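Local coordinates for Cd1 (Flavonifractor plautii, PDB 7D39), which probably reduces the ring double bond of flavones and flavonols with the help of a bound flavin mononucleotide, opening their breakdown by a gut bacterium, at residues A[92-95]-A[96-100]; A[157-160]-A[161-164]; A[103-106]-A[107-111]. All blocks are in the same frame, centred on the assembly; numbering follows the deposited sequence.

Interaction 1: A[92-95]-A[96-100]. With FMN (flavin mononucleotide), chain B.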
loop_
_atom_site.group_PDB
_atom_site.type_symbol
_atom_site.label_atom_id
_atom_site.label_comp_id
_atom_site.label_asym_id
_atom_site.label_seq_id
_atom_site.Cartn_x
_atom_site.Cartn_y
_atom_site.Cartn_z
ATOM N N LYS A 92 -7.208 -10.437 -10.394
ATOM C CA LYS A 92 -7.464 -10.691 -8.976
ATOM C C LYS A 92 -6.476 -9.912 -8.117
ATOM O O LYS A 92 -5.883 -10.467 -7.180
ATOM C CB LYS A 92 -6.933 -12.060 -8.576
ATOM C CG LYS A 92 -7.753 -13.196 -9.135
ATOM C CD LYS A 92 -7.027 -14.502 -8.950
ATOM C CE LYS A 92 -7.752 -15.607 -9.681
ATOM N NZ LYS A 92 -6.978 -16.869 -9.721
ATOM N N GLY A 93 -6.273 -8.640 -8.428
ATOM C CA GLY A 93 -5.337 -7.873 -7.642
ATOM C C GLY A 93 -5.531 -6.474 -8.182
ATOM O O GLY A 93 -6.406 -6.244 -9.019
ATOM N N ALA A 94 -4.717 -5.532 -7.725
ATOM C CA ALA A 94 -4.802 -4.176 -8.239
ATOM C C ALA A 94 -4.078 -4.078 -9.584
ATOM O O ALA A 94 -3.430 -5.023 -10.036
ATOM C CB ALA A 94 -4.231 -3.204 -7.222
ATOM N N THR A 95 -4.195 -2.921 -10.233
ATOM C CA THR A 95 -3.608 -2.762 -11.561
ATOM C C THR A 95 -2.082 -2.682 -11.487
ATOM O O THR A 95 -1.497 -2.351 -10.453
ATOM C CB THR A 95 -4.132 -1.512 -12.265
ATOM O OG1 THR A 95 -3.698 -0.346 -11.555
ATOM C CG2 THR A 95 -5.686 -1.525 -12.386
ATOM N N GLY A 96 -1.439 -2.986 -12.617
ATOM C CA GLY A 96 0.003 -2.844 -12.683
ATOM C C GLY A 96 0.455 -1.481 -12.203
ATOM O O GLY A 96 1.445 -1.360 -11.480
ATOM N N LEU A 97 -0.284 -0.435 -12.586
ATOM C CA LEU A 97 0.076 0.920 -12.188
ATOM C C LEU A 97 0.009 1.094 -10.673
ATOM O O LEU A 97 0.882 1.727 -10.073
ATOM C CB LEU A 97 -0.846 1.923 -12.885
ATOM C CG LEU A 97 -0.575 3.371 -12.475
ATOM C CD1 LEU A 97 0.869 3.761 -12.787
ATOM C CD2 LEU A 97 -1.551 4.318 -13.160
ATOM N N PHE A 98 -1.027 0.544 -10.044
ATOM C CA PHE A 98 -1.086 0.530 -8.591
ATOM C C PHE A 98 0.143 -0.160 -7.997
ATOM O O PHE A 98 0.710 0.306 -6.999
ATOM C CB PHE A 98 -2.373 -0.166 -8.135
ATOM C CG PHE A 98 -2.676 0.035 -6.681
ATOM C CD1 PHE A 98 -2.029 -0.709 -5.710
ATOM C CD2 PHE A 98 -3.609 0.980 -6.283
ATOM C CE1 PHE A 98 -2.300 -0.503 -4.379
ATOM C CE2 PHE A 98 -3.874 1.200 -4.953
ATOM C CZ PHE A 98 -3.228 0.460 -3.998
ATOM N N HIS A 99 0.558 -1.280 -8.580
ATOM C CA HIS A 99 1.779 -1.944 -8.107
ATOM C C HIS A 99 3.020 -1.085 -8.324
ATOM O O HIS A 99 3.942 -1.128 -7.511
ATOM C CB HIS A 99 1.963 -3.283 -8.797
ATOM C CG HIS A 99 1.055 -4.352 -8.283
ATOM N ND1 HIS A 99 -0.143 -4.666 -8.881
ATOM C CD2 HIS A 99 1.177 -5.191 -7.229
ATOM C CE1 HIS A 99 -0.724 -5.647 -8.215
ATOM N NE2 HIS A 99 0.052 -5.977 -7.204
ATOM N N THR A 100 3.061 -0.307 -9.405
ATOM C CA THR A 100 4.193 0.581 -9.655
ATOM C C THR A 100 4.243 1.711 -8.636
ATOM O O THR A 100 5.313 2.030 -8.115
ATOM C CB THR A 100 4.109 1.136 -11.071
ATOM O OG1 THR A 100 4.455 0.100 -11.973
ATOM C CG2 THR A 100 5.074 2.284 -11.283
HETATM N N1 FMN B . -12.228 -7.937 -13.050
HETATM C C2 FMN B . -12.299 -8.807 -12.053
HETATM O O2 FMN B . -13.361 -8.696 -11.435
HETATM N N3 FMN B . -11.306 -9.702 -11.796
HETATM C C4 FMN B . -10.193 -9.679 -12.566
HETATM O O4 FMN B . -9.229 -10.414 -12.458
HETATM C C4A FMN B . -10.108 -8.721 -13.679
HETATM N N5 FMN B . -9.069 -8.646 -14.475
HETATM C C5A FMN B . -8.951 -7.761 -15.463
HETATM C C6 FMN B . -7.838 -7.698 -16.283
HETATM C C7 FMN B . -7.741 -6.767 -17.309
HETATM C C7M FMN B . -6.529 -6.721 -18.201
HETATM C C8 FMN B . -8.872 -5.836 -17.548
HETATM C C8M FMN B . -8.793 -4.839 -18.670
HETATM C C9 FMN B . -9.986 -5.915 -16.730
HETATM C C9A FMN B . -10.059 -6.830 -15.699
HETATM N N10 FMN B . -11.199 -6.915 -14.892
HETATM C C10 FMN B . -11.213 -7.832 -13.868
HETATM C "C1'" FMN B . -12.279 -5.960 -15.111
HETATM C "C2'" FMN B . -11.948 -4.599 -14.482
HETATM O "O2'" FMN B . -11.825 -4.655 -13.074
HETATM C "C3'" FMN B . -12.982 -3.526 -14.932
HETATM O "O3'" FMN B . -12.938 -3.328 -16.318
HETATM C "C4'" FMN B . -12.824 -2.191 -14.163
HETATM O "O4'" FMN B . -13.290 -2.280 -12.829
HETATM C "C5'" FMN B . -13.507 -1.063 -14.918
HETATM O "O5'" FMN B . -13.417 0.156 -14.263
HETATM P P FMN B . -13.454 1.568 -14.802
HETATM O O1P FMN B . -13.167 2.445 -13.767
HETATM O O2P FMN B . -12.455 1.641 -15.787
HETATM O O3P FMN B . -14.819 1.683 -15.207
#

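Interaction 2: A[157-160]-A[161-164]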
loop_
_atom_site.group_PDB
_atom_site.type_symbol
_atom_site.label_atom_id
_atom_site.label_comp_id
_atom_site.label_asym_id
_atom_site.label_seq_id
_atom_site.Cartn_x
_atom_site.Cartn_y
_atom_site.Cartn_z
ATOM N N ALA A 157 -3.820 -3.532 -1.885
ATOM C CA ALA A 157 -4.115 -2.202 -1.372
ATOM C C ALA A 157 -3.387 -1.972 -0.055
ATOM O O ALA A 157 -2.720 -0.950 0.136
ATOM C CB ALA A 157 -5.625 -2.022 -1.201
ATOM N N GLY A 158 -3.495 -2.928 0.858
ATOM C CA GLY A 158 -2.800 -2.802 2.121
ATOM C C GLY A 158 -1.303 -2.618 1.957
ATOM O O GLY A 158 -0.673 -1.924 2.749
HETATM N N MSE A 159 -0.725 -3.254 0.976
HETATM C CA MSE A 159 0.659 -3.075 0.693
HETATM C C MSE A 159 1.068 -1.622 0.520
HETATM O O MSE A 159 2.083 -1.262 1.029
HETATM C CB MSE A 159 1.036 -3.936 -0.484
HETATM C CG MSE A 159 2.471 -4.345 -0.340
HETATM SE SE MSE A 159 2.909 -5.510 1.185
HETATM C CE MSE A 159 1.887 -7.016 0.716
ATOM N N LEU A 160 0.308 -0.818 -0.199
ATOM C CA LEU A 160 0.629 0.588 -0.419
ATOM C C LEU A 160 0.664 1.355 0.902
ATOM O O LEU A 160 1.578 2.154 1.142
ATOM C CB LEU A 160 -0.372 1.207 -1.391
ATOM C CG LEU A 160 -0.195 2.719 -1.584
ATOM C CD1 LEU A 160 1.192 2.993 -2.165
ATOM C CD2 LEU A 160 -1.260 3.311 -2.488
ATOM N N ALA A 161 -0.316 1.111 1.776
ATOM C CA ALA A 161 -0.365 1.779 3.075
ATOM C C ALA A 161 0.746 1.305 4.002
ATOM O O ALA A 161 1.205 2.071 4.859
ATOM C CB ALA A 161 -1.717 1.542 3.747
ATOM N N LEU A 162 1.180 0.053 3.841
ATOM C CA LEU A 162 2.122 -0.554 4.778
ATOM C C LEU A 162 3.447 0.190 4.812
ATOM O O LEU A 162 4.066 0.318 5.873
ATOM C CB LEU A 162 2.351 -2.018 4.405
ATOM C CG LEU A 162 3.378 -2.792 5.218
ATOM C CD1 LEU A 162 3.007 -4.257 5.217
ATOM C CD2 LEU A 162 4.761 -2.606 4.626
ATOM N N THR A 163 3.927 0.651 3.659
ATOM C CA THR A 163 5.248 1.266 3.619
ATOM C C THR A 163 5.327 2.482 4.533
ATOM O O THR A 163 6.177 2.505 5.430
ATOM C CB THR A 163 5.616 1.544 2.152
ATOM O OG1 THR A 163 6.019 0.310 1.546
ATOM C CG2 THR A 163 6.743 2.562 1.995
ATOM N N PRO A 164 4.475 3.507 4.379
ATOM C CA PRO A 164 4.486 4.639 5.318
ATOM C C PRO A 164 3.663 4.419 6.576
ATOM O O PRO A 164 3.558 5.343 7.389
ATOM C CB PRO A 164 3.883 5.774 4.486
ATOM C CG PRO A 164 2.917 5.053 3.581
ATOM C CD PRO A 164 3.610 3.763 3.217
#

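Interaction 3: A[103-106]-A[107-111]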
loop_
_atom_site.group_PDB
_atom_site.type_symbol
_atom_site.label_atom_id
_atom_site.label_comp_id
_atom_site.label_asym_id
_atom_site.label_seq_id
_atom_site.Cartn_x
_atom_site.Cartn_y
_atom_site.Cartn_z
ATOM N N ASP A 103 5.690 0.123 -5.655
ATOM C CA ASP A 103 7.138 -0.012 -5.797
ATOM C C ASP A 103 7.824 1.308 -5.518
ATOM O O ASP A 103 8.872 1.350 -4.870
ATOM C CB ASP A 103 7.527 -0.471 -7.208
ATOM C CG ASP A 103 6.928 -1.817 -7.597
ATOM O OD1 ASP A 103 6.494 -2.582 -6.706
ATOM O OD2 ASP A 103 6.908 -2.101 -8.816
ATOM N N ARG A 104 7.252 2.401 -6.002
ATOM C CA ARG A 104 7.954 3.666 -5.952
ATOM C C ARG A 104 7.740 4.413 -4.648
ATOM O O ARG A 104 8.429 5.409 -4.412
ATOM C CB ARG A 104 7.554 4.511 -7.161
ATOM C CG ARG A 104 8.214 3.902 -8.380
ATOM C CD ARG A 104 8.075 4.700 -9.601
ATOM N NE ARG A 104 8.753 5.984 -9.536
ATOM C CZ ARG A 104 8.577 6.904 -10.476
ATOM N NH1 ARG A 104 7.771 6.636 -11.486
ATOM N NH2 ARG A 104 9.190 8.073 -10.411
ATOM N N PHE A 105 6.821 3.955 -3.798
ATOM C CA PHE A 105 6.755 4.476 -2.439
ATOM C C PHE A 105 7.981 4.067 -1.633
ATOM O O PHE A 105 8.393 4.794 -0.726
ATOM C CB PHE A 105 5.485 3.983 -1.735
ATOM C CG PHE A 105 4.354 4.982 -1.727
ATOM C CD1 PHE A 105 4.035 5.711 -2.868
ATOM C CD2 PHE A 105 3.595 5.180 -0.581
ATOM C CE1 PHE A 105 2.981 6.631 -2.851
ATOM C CE2 PHE A 105 2.552 6.097 -0.559
ATOM C CZ PHE A 105 2.237 6.819 -1.702
ATOM N N GLY A 106 8.561 2.913 -1.952
ATOM C CA GLY A 106 9.604 2.296 -1.166
ATOM C C GLY A 106 10.704 3.233 -0.715
ATOM O O GLY A 106 10.936 3.426 0.482
ATOM N N PRO A 107 11.421 3.821 -1.673
ATOM C CA PRO A 107 12.583 4.655 -1.337
ATOM C C PRO A 107 12.255 6.055 -0.841
ATOM O O PRO A 107 13.176 6.803 -0.506
ATOM C CB PRO A 107 13.347 4.721 -2.672
ATOM C CG PRO A 107 12.891 3.500 -3.430
ATOM C CD PRO A 107 11.432 3.410 -3.084
ATOM N N ARG A 108 10.997 6.451 -0.775
ATOM C CA ARG A 108 10.668 7.801 -0.351
ATOM C C ARG A 108 9.751 7.860 0.862
ATOM O O ARG A 108 9.726 8.887 1.548
ATOM C CB ARG A 108 10.008 8.574 -1.508
ATOM C CG ARG A 108 10.961 9.338 -2.439
ATOM C CD ARG A 108 10.196 9.821 -3.680
ATOM N NE ARG A 108 10.426 11.230 -3.991
ATOM C CZ ARG A 108 9.992 12.255 -3.258
ATOM N NH1 ARG A 108 9.308 12.054 -2.148
ATOM N NH2 ARG A 108 10.259 13.499 -3.631
HETATM N N MSE A 109 9.022 6.796 1.157
HETATM C CA MSE A 109 7.914 6.903 2.070
HETATM C C MSE A 109 8.003 5.946 3.239
HETATM O O MSE A 109 7.123 5.943 4.092
HETATM C CB MSE A 109 6.610 6.678 1.306
HETATM C CG MSE A 109 6.312 7.789 0.325
HETATM SE SE MSE A 109 6.245 9.491 1.261
HETATM C CE MSE A 109 4.647 10.193 0.419
ATOM N N ASP A 110 9.065 5.137 3.290
ATOM C CA ASP A 110 9.189 4.143 4.349
ATOM C C ASP A 110 9.346 4.839 5.693
ATOM O O ASP A 110 10.299 5.596 5.899
ATOM C CB ASP A 110 10.367 3.215 4.092
ATOM C CG ASP A 110 10.450 2.101 5.117
ATOM O OD1 ASP A 110 11.067 2.316 6.181
ATOM O OD2 ASP A 110 9.865 1.022 4.876
ATOM N N ARG A 111 8.403 4.588 6.605
ATOM C CA ARG A 111 8.370 5.365 7.837
ATOM C C ARG A 111 9.601 5.100 8.692
ATOM O O ARG A 111 10.137 6.017 9.324
ATOM C CB ARG A 111 7.096 5.077 8.630
ATOM C CG ARG A 111 7.174 5.637 10.037
ATOM C CD ARG A 111 5.813 5.836 10.667
ATOM N NE ARG A 111 5.161 7.046 10.173
ATOM C CZ ARG A 111 4.976 8.146 10.899
ATOM N NH1 ARG A 111 4.370 9.194 10.356
ATOM N NH2 ARG A 111 5.385 8.194 12.167
HETATM O O HOH W 1 12.052 5.286 2.211
#

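Interaction 1: A[92-95]-A[96-100]
Thr95 is the N-cap of helix 96-109, and Phe98 and His99 take up its two oxygens. Gly96 and Leu97 make the first bend, Leu97 bringing its CB alongside the threonine hydroxyl. At Phe98 the cap closes: its backbone N donates to Thr95 OG1 over 3.2 Å at a nearly straight 166°. Thr95 carries OG1 between its own N and carbonyl carbon (chi1 66°), which turns the oxygen toward the N-H groups of the first turn. The Phe98 ring, meanwhile, meets the methyl of Ala94 obliquely, Ala94 CB to Phe98 CG 3.6 Å, and the ring also packs edge-to-face with Phe85 of the central sheet. His99 grips Thr95 O twice. Its N bonds to that oxygen at 3.0 Å, nearly along the C=O axis, while ND1 reaches it at 3.1 Å from above the carbonyl plane. Ala94 O sits at the edge of the His99 ring, in its plane, 3.3 Å from CE1. Replacing His99 with an alanine would probably leave Thr95 O with the main-chain bond but no ring N-H, and take away the ring edge beside Ala94 O. Earlier in the loop, Lys92 N donates to FMN O4 at 2.9 Å, and Ala94 N is held by Asp156. The loop that touches the flavin is thus fastened to a helix start by main-chain and side-chain bonds together, a link consistent with a fixed placing of the pyrimidine end.

Interaction 2: A[157-160]-A[161-164]
Gly158 O and Leu162 N join across a turn of helix 153-162, the crossover helix of a beta-alpha-beta unit in this flavodoxin-like fold, which runs between strands 138-144 and 167-174. The bond is 2.9 Å long and bent to 135° at the hydrogen; the same N-H also leans weakly on Met159 O at 3.2 Å. The inner side is close-packed. Ala161 sets its small CB 3.8 Å from Gly158 O and rests on Ile139 and Val168 of the sheet, while Leu160, on another flank, buries its branched end against helix 96-109. The outer side is looser and partly exposed. There the selenium of Met159, a selenomethionine, comes no nearer than 4.2 Å to Leu162 CD1, and both side chains lean on Leu235. Leu162 CB lies 3.4 Å from Gly158 O; with CG anti to the backbone N (chi1 176°), the side chain goes on to touch Leu235 and His262. Pro164 has no N-H to give to the carbonyl one turn back, and its ring instead sets CD 3.3 Å from Leu160 O.

Interaction 3: A[103-106]-A[107-111]
The C-terminal end of helix 96-109 is kinked at Pro107, and Phe105 and Met109, one turn apart, bridge the weakened stretch. Phe105 O takes two backbone donors: Met109 N at 2.8 Å, roughly in line with the carbonyl, and Arg108 N at 3.1 Å, which comes from above the carbonyl plane. Over one face of the Phe105 ring lies CG of Met109, a selenomethionine, in a CH-pi contact 4.1 Å from the centroid and displaced toward the rim. Met109 CB touches the ring atom CD2 of Phe105 at 3.9 Å. Since CG of Met109 sits beside its own N (chi1 -68°) and the chain bends again beyond it, the selenium end turns from the ring toward helix 70-79, where the side chain packs on Leu74 and Leu78. Further on, a water joins the two halves, donating to Gly106 O at 2.8 Å and accepting from Asp110 N at 3.2 Å. Asp110 in turn is the N-cap of the next helix, its OD1 accepting from Asn113 N. Pro107 has no N-H for Asp103 O; the chain passes the kink with Phe105 O accepting two hydrogen bonds, a water bridge and a CH-pi contact, and goes on into the Asp110 cap.

Interactions 1 and 3 mark the beginning and the end of helix 96-109, their centres about 16 Å apart, and they have no direct touch beyond their near adjacency in sequence. Interaction 2 joins them from the neighbouring crossover helix. Phe98 CZ lies 3.8 Å from Leu160 CD2, and Leu160 CD1 lies 3.6 Å from Phe105 CD2, so one leucine packs against both aromatic rings. Farther along both chain segments, Thr163 O and Arg111 N are 3.3 Å apart, a probable hydrogen bond, and Pro164 CB packs on Met109 O. Of the three, interaction 1 alone touches FMN, through Lys92; the side chain of Ala157 in interaction 2 stands about 14 Å from the flavin.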